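Local atomic coordinates of beta-glucuronidase (uncultured Clostridium sp., PDB entry 6U7J), a protein that hydrolyses beta-D-glucuronides as a family 2 glycosidase of a gut bacterium, probably including estrogen conjugates that it would reactivate. Residues F379-K393 with E422-Y435. Numbering follows the deposited sequence.
Sequences FTEDKVNEKTLAYHK and EEASRNYFEEVTKY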
loop_
_atom_site.group_PDB
_atom_site.type_symbol
_atom_site.label_atom_id
_atom_site.label_comp_id
_atom_site.label_asym_id
_atom_site.label_seq_id
_atom_site.Cartn_x
_atom_site.Cartn_y
_atom_site.Cartn_z
ATOM N N PHE B 379 31.387 17.450 -23.630
ATOM C CA PHE B 379 32.610 18.229 -23.432
ATOM C C PHE B 379 32.958 18.927 -24.745
ATOM O O PHE B 379 33.799 18.476 -25.522
ATOM C CB PHE B 379 33.727 17.318 -22.926
ATOM C CG PHE B 379 33.431 16.726 -21.578
ATOM C CD1 PHE B 379 33.789 17.401 -20.412
ATOM C CD2 PHE B 379 32.730 15.531 -21.469
ATOM C CE1 PHE B 379 33.481 16.879 -19.167
ATOM C CE2 PHE B 379 32.422 15.001 -20.224
ATOM C CZ PHE B 379 32.796 15.681 -19.069
ATOM N N THR B 380 32.265 20.047 -24.995
ATOM C CA THR B 380 32.399 20.834 -26.216
ATOM C C THR B 380 32.374 22.322 -25.873
ATOM O O THR B 380 31.995 22.724 -24.773
ATOM C CB THR B 380 31.289 20.523 -27.222
ATOM O OG1 THR B 380 30.026 20.876 -26.652
ATOM C CG2 THR B 380 31.274 19.034 -27.566
ATOM N N GLU B 381 32.762 23.148 -26.850
ATOM C CA GLU B 381 32.957 24.576 -26.591
ATOM C C GLU B 381 31.688 25.259 -26.076
ATOM O O GLU B 381 31.767 26.186 -25.265
ATOM C CB GLU B 381 33.458 25.267 -27.862
ATOM C CG GLU B 381 33.737 26.754 -27.706
ATOM C CD GLU B 381 33.390 27.558 -28.960
ATOM O OE1 GLU B 381 34.112 27.414 -29.977
ATOM O OE2 GLU B 381 32.401 28.335 -28.925
ATOM N N ASP B 382 30.514 24.815 -26.508
ATOM C CA ASP B 382 29.278 25.465 -26.103
ATOM C C ASP B 382 28.570 24.761 -24.943
ATOM O O ASP B 382 27.428 25.114 -24.633
ATOM C CB ASP B 382 28.331 25.591 -27.303
ATOM C CG ASP B 382 28.234 24.308 -28.120
ATOM O OD1 ASP B 382 28.990 23.342 -27.834
ATOM O OD2 ASP B 382 27.400 24.267 -29.057
ATOM N N LYS B 383 29.215 23.790 -24.284
ATOM C CA LYS B 383 28.577 23.094 -23.169
ATOM C C LYS B 383 29.504 23.008 -21.960
ATOM O O LYS B 383 29.822 24.035 -21.361
ATOM C CB LYS B 383 28.111 21.702 -23.607
ATOM C CG LYS B 383 26.876 21.737 -24.518
ATOM C CD LYS B 383 26.364 20.343 -24.833
ATOM C CE LYS B 383 25.276 20.376 -25.890
ATOM N NZ LYS B 383 25.825 20.763 -27.212
ATOM N N VAL B 384 29.935 21.810 -21.571
ATOM C CA VAL B 384 30.904 21.685 -20.485
ATOM C C VAL B 384 32.267 22.068 -21.055
ATOM O O VAL B 384 32.848 21.314 -21.839
ATOM C CB VAL B 384 30.924 20.274 -19.880
ATOM C CG1 VAL B 384 32.053 20.151 -18.856
ATOM C CG2 VAL B 384 29.565 19.926 -19.242
ATOM N N ASN B 385 32.770 23.237 -20.665
ATOM C CA ASN B 385 33.929 23.856 -21.319
ATOM C C ASN B 385 34.858 24.451 -20.255
ATOM O O ASN B 385 34.777 24.115 -19.068
ATOM C CB ASN B 385 33.443 24.888 -22.357
ATOM C CG ASN B 385 32.661 26.022 -21.727
ATOM O OD1 ASN B 385 32.736 26.245 -20.521
ATOM N ND2 ASN B 385 31.902 26.742 -22.539
ATOM N N GLU B 386 35.764 25.353 -20.686
ATOM C CA GLU B 386 36.809 25.915 -19.820
ATOM C C GLU B 386 36.200 26.589 -18.592
ATOM O O GLU B 386 36.871 26.764 -17.566
ATOM C CB GLU B 386 37.658 26.931 -20.613
ATOM C CG GLU B 386 36.913 28.243 -20.953
ATOM C CD GLU B 386 37.831 29.464 -21.151
ATOM O OE1 GLU B 386 37.326 30.511 -21.632
ATOM O OE2 GLU B 386 39.046 29.383 -20.822
ATOM N N LYS B 387 34.926 26.954 -18.706
ATOM C CA LYS B 387 34.129 27.632 -17.706
ATOM C C LYS B 387 33.691 26.767 -16.584
ATOM O O LYS B 387 33.858 27.114 -15.404
ATOM C CB LYS B 387 32.817 28.148 -18.276
ATOM C CG LYS B 387 33.123 29.398 -18.753
ATOM C CD LYS B 387 33.808 30.047 -17.698
ATOM C CE LYS B 387 34.731 30.773 -18.562
ATOM N NZ LYS B 387 33.755 31.824 -19.102
ATOM N N THR B 388 32.896 25.807 -17.004
ATOM C CA THR B 388 32.593 24.688 -16.170
ATOM C C THR B 388 33.848 24.286 -15.433
ATOM O O THR B 388 33.834 24.126 -14.215
ATOM C CB THR B 388 32.089 23.569 -17.045
ATOM O OG1 THR B 388 31.110 24.092 -17.946
ATOM C CG2 THR B 388 31.490 22.495 -16.144
ATOM N N LEU B 389 34.955 24.147 -16.171
ATOM C CA LEU B 389 36.197 23.671 -15.574
ATOM C C LEU B 389 36.689 24.617 -14.481
ATOM O O LEU B 389 37.064 24.177 -13.385
ATOM C CB LEU B 389 37.251 23.488 -16.672
ATOM C CG LEU B 389 38.672 23.093 -16.245
ATOM C CD1 LEU B 389 38.628 21.932 -15.287
ATOM C CD2 LEU B 389 39.540 22.759 -17.459
ATOM N N ALA B 390 36.707 25.924 -14.762
ATOM C CA ALA B 390 37.175 26.873 -13.754
ATOM C C ALA B 390 36.228 26.901 -12.560
ATOM O O ALA B 390 36.674 26.946 -11.407
ATOM C CB ALA B 390 37.326 28.268 -14.355
ATOM N N TYR B 391 34.914 26.822 -12.819
ATOM C CA TYR B 391 33.961 26.805 -11.716
ATOM C C TYR B 391 34.080 25.503 -10.920
ATOM O O TYR B 391 34.002 25.509 -9.685
ATOM C CB TYR B 391 32.541 27.022 -12.253
ATOM C CG TYR B 391 31.508 26.950 -11.161
ATOM C CD1 TYR B 391 31.486 27.899 -10.150
ATOM C CD2 TYR B 391 30.583 25.902 -11.113
ATOM C CE1 TYR B 391 30.570 27.831 -9.134
ATOM C CE2 TYR B 391 29.648 25.827 -10.104
ATOM C CZ TYR B 391 29.651 26.792 -9.117
ATOM O OH TYR B 391 28.744 26.728 -8.099
ATOM N N HIS B 392 34.332 24.392 -11.611
ATOM C CA HIS B 392 34.526 23.097 -10.960
ATOM C C HIS B 392 35.718 23.134 -9.999
ATOM O O HIS B 392 35.633 22.652 -8.860
ATOM C CB HIS B 392 34.712 22.045 -12.055
ATOM C CG HIS B 392 34.597 20.620 -11.602
ATOM N ND1 HIS B 392 34.448 19.581 -12.497
ATOM C CD2 HIS B 392 34.644 20.054 -10.374
ATOM C CE1 HIS B 392 34.396 18.437 -11.840
ATOM N NE2 HIS B 392 34.499 18.695 -10.548
ATOM N N LYS B 393 36.843 23.711 -10.438
ATOM C CA LYS B 393 37.980 23.900 -9.535
ATOM C C LYS B 393 37.607 24.786 -8.348
ATOM O O LYS B 393 37.992 24.506 -7.205
ATOM C CB LYS B 393 39.162 24.522 -10.282
ATOM C CG LYS B 393 39.724 23.701 -11.423
ATOM C CD LYS B 393 41.071 24.281 -11.841
ATOM C CE LYS B 393 41.319 24.124 -13.322
ATOM N NZ LYS B 393 42.566 24.843 -13.733
ATOM N N GLU B 422 34.254 10.325 -23.866
ATOM C CA GLU B 422 34.657 11.348 -24.823
ATOM C C GLU B 422 36.120 11.724 -24.624
ATOM O O GLU B 422 36.574 11.916 -23.492
ATOM C CB GLU B 422 33.786 12.598 -24.670
ATOM C CG GLU B 422 32.291 12.359 -24.882
ATOM C CD GLU B 422 31.436 13.591 -24.568
ATOM O OE1 GLU B 422 31.947 14.727 -24.679
ATOM O OE2 GLU B 422 30.248 13.424 -24.205
ATOM N N GLU B 423 36.858 11.844 -25.734
ATOM C CA GLU B 423 38.278 12.179 -25.640
ATOM C C GLU B 423 38.486 13.541 -24.991
ATOM O O GLU B 423 39.413 13.721 -24.186
ATOM C CB GLU B 423 38.930 12.144 -27.025
ATOM C CG GLU B 423 40.432 12.463 -27.022
ATOM C CD GLU B 423 41.241 11.541 -26.111
ATOM O OE1 GLU B 423 42.119 12.039 -25.368
ATOM O OE2 GLU B 423 40.997 10.321 -26.127
ATOM N N ALA B 424 37.614 14.506 -25.301
ATOM C CA ALA B 424 37.737 15.827 -24.703
ATOM C C ALA B 424 37.581 15.798 -23.191
ATOM O O ALA B 424 37.929 16.783 -22.532
ATOM C CB ALA B 424 36.712 16.787 -25.312
ATOM N N SER B 425 37.082 14.698 -22.620
ATOM C CA SER B 425 36.946 14.627 -21.170
ATOM C C SER B 425 38.265 14.321 -20.466
ATOM O O SER B 425 38.389 14.596 -19.265
ATOM C CB SER B 425 35.881 13.585 -20.794
ATOM O OG SER B 425 36.441 12.290 -20.609
ATOM N N ARG B 426 39.257 13.780 -21.178
ATOM C CA ARG B 426 40.525 13.451 -20.532
ATOM C C ARG B 426 41.240 14.704 -20.027
ATOM O O ARG B 426 41.676 14.756 -18.868
ATOM C CB ARG B 426 41.423 12.668 -21.490
ATOM C CG ARG B 426 42.700 12.132 -20.823
ATOM C CD ARG B 426 43.772 11.811 -21.843
ATOM N NE ARG B 426 43.199 11.136 -22.999
ATOM C CZ ARG B 426 43.091 9.818 -23.104
ATOM N NH1 ARG B 426 43.534 9.048 -22.114
ATOM N NH2 ARG B 426 42.543 9.275 -24.190
ATOM N N ASN B 427 41.377 15.727 -20.880
ATOM C CA ASN B 427 42.017 16.971 -20.444
ATOM C C ASN B 427 41.248 17.627 -19.300
ATOM O O ASN B 427 41.853 18.169 -18.365
ATOM C CB ASN B 427 42.132 17.951 -21.616
ATOM C CG ASN B 427 43.263 17.603 -22.574
ATOM O OD1 ASN B 427 44.053 16.685 -22.329
ATOM N ND2 ASN B 427 43.329 18.327 -23.687
ATOM N N TYR B 428 39.912 17.617 -19.376
ATOM C CA TYR B 428 39.091 18.242 -18.342
ATOM C C TYR B 428 39.411 17.651 -16.981
ATOM O O TYR B 428 39.768 18.367 -16.040
ATOM C CB TYR B 428 37.599 18.069 -18.672
ATOM C CG TYR B 428 36.671 18.776 -17.707
ATOM C CD1 TYR B 428 36.370 18.226 -16.465
ATOM C CD2 TYR B 428 36.102 20.004 -18.036
ATOM C CE1 TYR B 428 35.542 18.878 -15.582
ATOM C CE2 TYR B 428 35.253 20.661 -17.155
ATOM C CZ TYR B 428 34.986 20.097 -15.930
ATOM O OH TYR B 428 34.161 20.750 -15.046
ATOM N N PHE B 429 39.313 16.335 -16.864
ATOM C CA PHE B 429 39.467 15.728 -15.555
ATOM C C PHE B 429 40.916 15.637 -15.120
ATOM O O PHE B 429 41.178 15.591 -13.914
ATOM C CB PHE B 429 38.766 14.365 -15.549
ATOM C CG PHE B 429 37.264 14.499 -15.541
ATOM C CD1 PHE B 429 36.598 14.841 -14.373
ATOM C CD2 PHE B 429 36.540 14.385 -16.707
ATOM C CE1 PHE B 429 35.212 15.005 -14.357
ATOM C CE2 PHE B 429 35.160 14.548 -16.708
ATOM C CZ PHE B 429 34.496 14.859 -15.524
ATOM N N GLU B 430 41.865 15.639 -16.058
ATOM C CA GLU B 430 43.263 15.751 -15.655
ATOM C C GLU B 430 43.519 17.083 -14.977
ATOM O O GLU B 430 44.195 17.143 -13.939
ATOM C CB GLU B 430 44.197 15.601 -16.851
ATOM C CG GLU B 430 45.641 15.464 -16.409
ATOM C CD GLU B 430 46.621 15.606 -17.547
ATOM O OE1 GLU B 430 47.777 15.150 -17.398
ATOM O OE2 GLU B 430 46.236 16.176 -18.588
ATOM N N GLU B 431 42.984 18.165 -15.552
ATOM C CA GLU B 431 43.058 19.462 -14.897
ATOM C C GLU B 431 42.403 19.417 -13.522
ATOM O O GLU B 431 42.995 19.850 -12.526
ATOM C CB GLU B 431 42.403 20.522 -15.779
ATOM C CG GLU B 431 43.398 21.339 -16.579
ATOM C CD GLU B 431 44.482 21.935 -15.692
ATOM O OE1 GLU B 431 44.157 22.806 -14.852
ATOM O OE2 GLU B 431 45.651 21.510 -15.819
ATOM N N VAL B 432 41.180 18.875 -13.442
ATOM C CA VAL B 432 40.469 18.867 -12.166
ATOM C C VAL B 432 41.245 18.062 -11.136
ATOM O O VAL B 432 41.432 18.499 -9.996
ATOM C CB VAL B 432 39.036 18.327 -12.329
ATOM C CG1 VAL B 432 38.364 18.222 -10.965
ATOM C CG2 VAL B 432 38.216 19.224 -13.219
ATOM N N THR B 433 41.715 16.872 -11.524
ATOM C CA THR B 433 42.393 16.010 -10.556
ATOM C C THR B 433 43.698 16.639 -10.076
ATOM O O THR B 433 43.995 16.630 -8.875
ATOM C CB THR B 433 42.659 14.632 -11.159
ATOM O OG1 THR B 433 43.183 14.783 -12.483
ATOM C CG2 THR B 433 41.386 13.821 -11.218
ATOM N N LYS B 434 44.477 17.211 -10.994
ATOM C CA LYS B 434 45.704 17.889 -10.588
ATOM C C LYS B 434 45.417 19.028 -9.621
ATOM O O LYS B 434 46.167 19.236 -8.660
ATOM C CB LYS B 434 46.446 18.398 -11.818
ATOM C CG LYS B 434 47.339 17.331 -12.437
ATOM C CD LYS B 434 47.730 17.641 -13.872
ATOM C CE LYS B 434 47.703 19.123 -14.153
ATOM N NZ LYS B 434 48.738 19.836 -13.352
ATOM N N TYR B 435 44.310 19.748 -9.825
ATOM C CA TYR B 435 44.012 20.879 -8.946
ATOM C C TYR B 435 43.674 20.423 -7.527
ATOM O O TYR B 435 44.109 21.051 -6.555
ATOM C CB TYR B 435 42.872 21.721 -9.516
ATOM C CG TYR B 435 42.588 22.932 -8.668
ATOM C CD1 TYR B 435 41.459 22.989 -7.852
ATOM C CD2 TYR B 435 43.474 24.014 -8.651
ATOM C CE1 TYR B 435 41.205 24.104 -7.060
ATOM C CE2 TYR B 435 43.229 25.132 -7.861
ATOM C CZ TYR B 435 42.091 25.170 -7.070
ATOM O OH TYR B 435 41.852 26.267 -6.282
HETATM O O HOH W 1 33.123 15.730 -27.119
#
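Glu422 OE1 takes the backbone N-H of Phe379 on its syn lone pair, 3.0 Å from N and nearly straight, and a water that also donates to Phe379 O binds the same oxygen. The other oxygen, OE2, accepts from Ile378 N and the His419 side chain, so both carboxylate oxygens are used and the loop before helix 386-403 is tied down. Phe379 then lays a ring face on Ser425 CB, brings CZ to 3.5 Å from Phe429 CE2 and turns its edge to the face of Tyr428, with the planes at 63°. On the opposite face of Tyr428, Leu389 CD1 sits over the ring centre, 4.0 Å from the centroid. Tyr428 swings its CG away from the backbone N (chi1 -176°), which carries OH across to hydrogen-bond His392 ND1 at 2.8 Å, in the imidazole plane. Val432 CG1 covers a face of the imidazole. Farther along, Lys393 rests CB on the Tyr435 ring and its NZ forms a salt bridge with Glu431 OE1, 2.8 Å away. The axes of segments 386-393 and 424-435 approach to 10.0 Å, nearly parallel (19°); the cluster of Phe379, His392, Tyr428 and Phe429 joins these TIM-barrel helices and the preceding loop. With NE2 hydrogen-bonded to Ile414 O of strand 409-416 and ND1 to Tyr428, the His392 ring is fixed in rotation.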